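Local coordinates for protein endo-1,4-beta-mannanase (Eisenia fetida, PDB 5Y6T) that probably hydrolyses internal beta-1,4-mannosidic linkages of mannans, as a cold-adapted glycoside hydrolase of family GH5, at residues Asn64-Trp69 / Val111-Val116; Gly170-Gly175 / Ser191-Ala196. One frame throughout, in Å; residues are numbered along the deposited sequence.

In the fold
Both contacts belong to the (beta/alpha)8 barrel expected of a GH5 enzyme, and they follow one another along the single chain. Interaction 1 is a pair of neighbouring barrel strands, 65-72 and 112-119, joined by a connection including helix 95-108 and buried about 8 Å from the centre of the chain. Interaction 2 comes later, within the long loop that leads from strand 165-166 to helix 201-218. Their centres lie 26 Å apart and their nearest atoms about 9 Å apart, without touching. Strand 112-119 pairs with strand 165-166, from which that loop leaves. Bound TRS, probably from the crystallisation liquor, lies near the W69 and W195 side chains, which may line a pocket.

Interaction 1. Residues Asn64-Trp69 / Val111-Val116; sequences NSLRIW and VLVFIV
R67 and V116 meet inside the barrel, where the arginine chain passes slantwise across the valine's CG2 methyl. Its CB lies near the backbone oxygen of F114. With CG anti to the backbone N (chi1 -179°) and the chain extended as far as NE, CG passes V116 CG2 at 3.7 Å, CD skirts the same methyl, and NE comes to 3.5 Å from it. That methyl lies over one face of the guanidinium. On the same face sits W69 NE1, 3.4 Å above the guanidinium plane, while R67 NH1 lies at the edge of the indole. At the tip, NH1 makes a salt bridge to E297 and a hydrogen bond to N28, NH2 likewise to E163 and N166. Were R67 an alanine, E163 and E297 would probably lose their salt-bridge partner and V116 CG2 the arginine's share of its packing.

The W69 ring lies alongside V116, its CD1 3.6 Å from V116 CB. On the other face of the sheet, L66 crosses V111 at about a right angle, CD2 to CG1 3.9 Å, and L66 CD1 runs beside V113 CG1. Helices 42-60 and 95-108 pack on these side chains. The parallel strands, 24° apart in direction, are joined by five backbone hydrogen bonds, from V116 N to I68 O at 2.8 Å to L66 N to L112 O at 3.0 Å. Apolar packing thus faces the helices, whereas the barrel interior carries a buried arginine paired with carboxylates, its position fixed by aliphatic and indole neighbours as well as by charge and hydrogen bonds.

Interaction 2. Residues Gly170-Gly175 / Ser191-Ala196; sequences GIVSAG and SGAGWA
One hydrogen bond joins the two loop segments: A196 N donates to G170 O at 2.8 Å, approaching that oxygen almost end-on with a C=O...N angle of 161°. The same oxygen receives a longer CA-H contact from G194, with 3.4 Å between G194 CA and G170 O.

The aromatic contact is a CH-pi interaction. G170 CA sits 3.3 Å from the centroid of the six-membered ring of W195, only 8° off the ring normal. W195 CG stands between its own backbone N and carbonyl carbon (chi1 61°), which folds the indole back over the glycine. A beta-carbon at G170 would run into W195 CZ2, so this close approach depends on a bare CA. W195 NE1 bonds to A121 O, and the ring also meets that of W229.

Both segments belong to the long loop that follows strand 165-166 of the barrel, and an ST turn shapes the second: S191 OG accepts from A193 N at 3.1 Å.

Apolar contacts are made by small groups. A193 CB touches A174 CB at 3.8 Å and reaches V172 CG1 more distantly, while A196 CB rests 3.9 Å from I171 CG2. Between these two patches the backbones themselves press together, with V172 O 3.0 Å from G194 CA, where a side chain on G194 would collide with that oxygen.

Interaction 1. Residues Asn64-Trp69 / Val111-Val116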
loop_
_atom_site.group_PDB
_atom_site.type_symbol
_atom_site.label_atom_id
_atom_site.label_comp_id
_atom_site.label_asym_id
_atom_site.label_seq_id
_atom_site.Cartn_x
_atom_site.Cartn_y
_atom_site.Cartn_z
ATOM N N ASN A 64 -5.104 13.033 -6.724
ATOM C CA ASN A 64 -5.869 12.096 -7.548
ATOM C C ASN A 64 -5.976 10.703 -7.009
ATOM O O ASN A 64 -6.411 9.810 -7.727
ATOM C CB ASN A 64 -5.282 12.051 -8.971
ATOM C CG ASN A 64 -3.848 11.527 -9.019
ATOM O OD1 ASN A 64 -3.387 10.820 -8.067
ATOM N ND2 ASN A 64 -3.102 11.927 -10.057
ATOM N N SER A 65 -5.539 10.512 -5.773
ATOM C CA SER A 65 -5.463 9.191 -5.223
ATOM C C SER A 65 -5.358 9.231 -3.737
ATOM O O SER A 65 -5.059 10.260 -3.116
ATOM C CB SER A 65 -4.289 8.438 -5.862
ATOM O OG SER A 65 -3.086 9.179 -5.687
ATOM N N LEU A 66 -5.541 8.043 -3.151
ATOM C CA LEU A 66 -5.450 7.860 -1.730
ATOM C C LEU A 66 -5.130 6.419 -1.379
ATOM O O LEU A 66 -5.465 5.512 -2.121
ATOM C CB LEU A 66 -6.726 8.367 -1.000
ATOM C CG LEU A 66 -8.023 7.600 -1.160
ATOM C CD1 LEU A 66 -8.142 6.354 -0.265
ATOM C CD2 LEU A 66 -9.167 8.530 -1.003
ATOM N N ARG A 67 -4.545 6.226 -0.214
ATOM C CA ARG A 67 -4.266 4.903 0.335
ATOM C C ARG A 67 -4.978 4.755 1.661
ATOM O O ARG A 67 -4.859 5.601 2.531
ATOM C CB ARG A 67 -2.747 4.722 0.515
ATOM C CG ARG A 67 -2.288 3.364 1.058
ATOM C CD ARG A 67 -0.773 3.275 0.818
ATOM N NE ARG A 67 -0.145 2.075 1.370
ATOM C CZ ARG A 67 0.527 2.034 2.519
ATOM N NH1 ARG A 67 0.555 3.066 3.385
ATOM N NH2 ARG A 67 1.135 0.888 2.846
ATOM N N ILE A 68 -5.715 3.680 1.817
ATOM C CA ILE A 68 -6.550 3.473 2.991
ATOM C C ILE A 68 -6.431 2.029 3.481
ATOM O O ILE A 68 -6.275 1.056 2.698
ATOM C CB ILE A 68 -8.036 3.799 2.682
ATOM C CG1 ILE A 68 -8.840 3.807 4.007
ATOM C CG2 ILE A 68 -8.654 2.883 1.616
ATOM C CD1 ILE A 68 -10.111 4.626 3.917
ATOM N N TRP A 69 -6.518 1.863 4.782
ATOM C CA TRP A 69 -6.254 0.569 5.417
ATOM C C TRP A 69 -7.530 -0.039 5.951
ATOM O O TRP A 69 -8.407 0.694 6.459
ATOM C CB TRP A 69 -5.296 0.733 6.564
ATOM C CG TRP A 69 -3.917 1.240 6.275
ATOM C CD1 TRP A 69 -3.416 1.720 5.088
ATOM C CD2 TRP A 69 -2.848 1.311 7.210
ATOM N NE1 TRP A 69 -2.092 2.138 5.263
ATOM C CE2 TRP A 69 -1.731 1.883 6.554
ATOM C CE3 TRP A 69 -2.718 0.983 8.568
ATOM C CZ2 TRP A 69 -0.505 2.106 7.210
ATOM C CZ3 TRP A 69 -1.505 1.191 9.192
ATOM C CH2 TRP A 69 -0.419 1.749 8.524
ATOM N N VAL A 111 -10.875 10.180 -8.124
ATOM C CA VAL A 111 -9.809 9.757 -7.202
ATOM C C VAL A 111 -9.690 8.226 -7.216
ATOM O O VAL A 111 -10.688 7.512 -7.103
ATOM C CB VAL A 111 -10.160 10.211 -5.788
ATOM C CG1 VAL A 111 -9.256 9.639 -4.731
ATOM C CG2 VAL A 111 -10.191 11.725 -5.725
ATOM N N LEU A 112 -8.455 7.761 -7.431
ATOM C CA LEU A 112 -8.092 6.364 -7.401
ATOM C C LEU A 112 -7.766 5.914 -5.974
ATOM O O LEU A 112 -6.978 6.541 -5.260
ATOM C CB LEU A 112 -6.885 6.141 -8.301
ATOM C CG LEU A 112 -7.276 6.138 -9.812
ATOM C CD1 LEU A 112 -6.067 6.319 -10.731
ATOM C CD2 LEU A 112 -8.062 4.893 -10.181
ATOM N N VAL A 113 -8.318 4.784 -5.588
ATOM C CA VAL A 113 -8.227 4.245 -4.228
ATOM C C VAL A 113 -7.328 3.016 -4.200
ATOM O O VAL A 113 -7.506 2.093 -4.993
ATOM C CB VAL A 113 -9.624 3.857 -3.741
ATOM C CG1 VAL A 113 -9.606 3.193 -2.379
ATOM C CG2 VAL A 113 -10.487 5.148 -3.599
ATOM N N PHE A 114 -6.403 3.006 -3.249
ATOM C CA PHE A 114 -5.526 1.878 -2.993
ATOM C C PHE A 114 -5.835 1.334 -1.623
ATOM O O PHE A 114 -5.750 2.062 -0.631
ATOM C CB PHE A 114 -4.062 2.279 -3.184
ATOM C CG PHE A 114 -3.755 2.692 -4.620
ATOM C CD1 PHE A 114 -4.137 3.949 -5.116
ATOM C CD2 PHE A 114 -3.211 1.796 -5.506
ATOM C CE1 PHE A 114 -3.903 4.321 -6.462
ATOM C CE2 PHE A 114 -2.979 2.165 -6.829
ATOM C CZ PHE A 114 -3.378 3.403 -7.313
ATOM N N ILE A 115 -6.157 0.066 -1.583
ATOM C CA ILE A 115 -6.733 -0.609 -0.379
ATOM C C ILE A 115 -5.736 -1.573 0.219
ATOM O O ILE A 115 -5.331 -2.514 -0.439
ATOM C CB ILE A 115 -8.046 -1.361 -0.692
ATOM C CG1 ILE A 115 -9.051 -0.452 -1.434
ATOM C CG2 ILE A 115 -8.674 -1.906 0.576
ATOM C CD1 ILE A 115 -10.260 -1.174 -1.992
ATOM N N VAL A 116 -5.383 -1.310 1.476
ATOM C CA VAL A 116 -4.425 -2.088 2.220
ATOM C C VAL A 116 -5.110 -3.047 3.178
ATOM O O VAL A 116 -5.745 -2.614 4.116
ATOM C CB VAL A 116 -3.421 -1.188 2.986
ATOM C CG1 VAL A 116 -2.364 -2.063 3.572
ATOM C CG2 VAL A 116 -2.763 -0.143 2.075
#

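Interaction 2. Residues Gly170-Gly175 / Ser191-Ala196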
loop_
_atom_site.group_PDB
_atom_site.type_symbol
_atom_site.label_atom_id
_atom_site.label_comp_id
_atom_site.label_asym_id
_atom_site.label_seq_id
_atom_site.Cartn_x
_atom_site.Cartn_y
_atom_site.Cartn_z
ATOM N N GLY A 170 8.109 -4.440 9.524
ATOM C CA GLY A 170 7.803 -4.254 10.961
ATOM C C GLY A 170 7.682 -5.511 11.760
ATOM O O GLY A 170 7.988 -5.485 12.965
ATOM N N ILE A 171 7.333 -6.643 11.126
ATOM C CA ILE A 171 7.081 -7.848 11.869
ATOM C C ILE A 171 8.063 -8.946 11.495
ATOM O O ILE A 171 7.813 -10.116 11.788
ATOM C CB ILE A 171 5.622 -8.303 11.735
ATOM C CG1 ILE A 171 5.142 -8.438 10.278
ATOM C CG2 ILE A 171 4.763 -7.352 12.568
ATOM C CD1 ILE A 171 3.693 -8.929 10.167
ATOM N N VAL A 172 9.119 -8.602 10.751
ATOM C CA VAL A 172 10.081 -9.597 10.254
ATOM C C VAL A 172 11.268 -9.748 11.189
ATOM O O VAL A 172 11.681 -8.827 11.871
ATOM C CB VAL A 172 10.580 -9.281 8.835
ATOM C CG1 VAL A 172 11.648 -8.193 8.822
ATOM C CG2 VAL A 172 11.106 -10.539 8.121
ATOM N N SER A 173 11.799 -10.977 11.181
ATOM C CA SER A 173 13.023 -11.275 11.843
ATOM C C SER A 173 14.182 -10.830 10.976
ATOM O O SER A 173 14.507 -11.442 9.940
ATOM C CB SER A 173 13.065 -12.778 12.142
ATOM O OG SER A 173 14.143 -13.002 13.054
ATOM N N ALA A 174 14.739 -9.719 11.385
ATOM C CA ALA A 174 15.832 -9.041 10.642
ATOM C C ALA A 174 17.196 -9.560 11.049
ATOM O O ALA A 174 17.398 -9.991 12.163
ATOM C CB ALA A 174 15.732 -7.538 10.817
ATOM N N GLY A 175 18.194 -9.483 10.169
ATOM C CA GLY A 175 19.547 -9.878 10.546
ATOM C C GLY A 175 19.762 -11.389 10.624
ATOM O O GLY A 175 20.564 -11.851 11.426
ATOM N N SER A 191 18.938 -2.235 10.829
ATOM C CA SER A 191 18.065 -1.230 10.179
ATOM C C SER A 191 16.930 -0.754 11.063
ATOM O O SER A 191 16.278 0.198 10.750
ATOM C CB SER A 191 17.481 -1.885 8.916
ATOM O OG SER A 191 16.536 -2.893 9.259
ATOM N N GLY A 192 16.661 -1.444 12.173
ATOM C CA GLY A 192 15.485 -1.233 12.975
ATOM C C GLY A 192 14.228 -2.021 12.549
ATOM O O GLY A 192 13.198 -2.054 13.276
ATOM N N ALA A 193 14.302 -2.762 11.446
ATOM C CA ALA A 193 13.241 -3.739 11.081
ATOM C C ALA A 193 12.940 -4.702 12.225
ATOM O O ALA A 193 13.810 -5.052 13.039
ATOM C CB ALA A 193 13.622 -4.489 9.818
ATOM N N GLY A 194 11.708 -5.181 12.264
ATOM C CA GLY A 194 11.326 -6.154 13.289
ATOM C C GLY A 194 10.958 -5.533 14.622
ATOM O O GLY A 194 11.034 -6.167 15.664
ATOM N N TRP A 195 10.514 -4.288 14.586
ATOM C CA TRP A 195 10.135 -3.592 15.846
ATOM C C TRP A 195 8.855 -4.163 16.459
ATOM O O TRP A 195 8.601 -4.008 17.653
ATOM C CB TRP A 195 9.929 -2.097 15.592
ATOM C CG TRP A 195 8.849 -1.722 14.603
ATOM C CD1 TRP A 195 7.532 -1.506 14.884
ATOM C CD2 TRP A 195 8.993 -1.506 13.192
ATOM N NE1 TRP A 195 6.869 -1.143 13.778
ATOM C CE2 TRP A 195 7.736 -1.133 12.709
ATOM C CE3 TRP A 195 10.094 -1.488 12.302
ATOM C CZ2 TRP A 195 7.508 -0.813 11.356
ATOM C CZ3 TRP A 195 9.863 -1.253 10.981
ATOM C CH2 TRP A 195 8.560 -0.917 10.503
ATOM N N ALA A 196 8.008 -4.802 15.659
ATOM C CA ALA A 196 6.717 -5.263 16.159
ATOM C C ALA A 196 6.575 -6.812 16.291
ATOM O O ALA A 196 5.654 -7.279 16.936
ATOM C CB ALA A 196 5.604 -4.696 15.266
#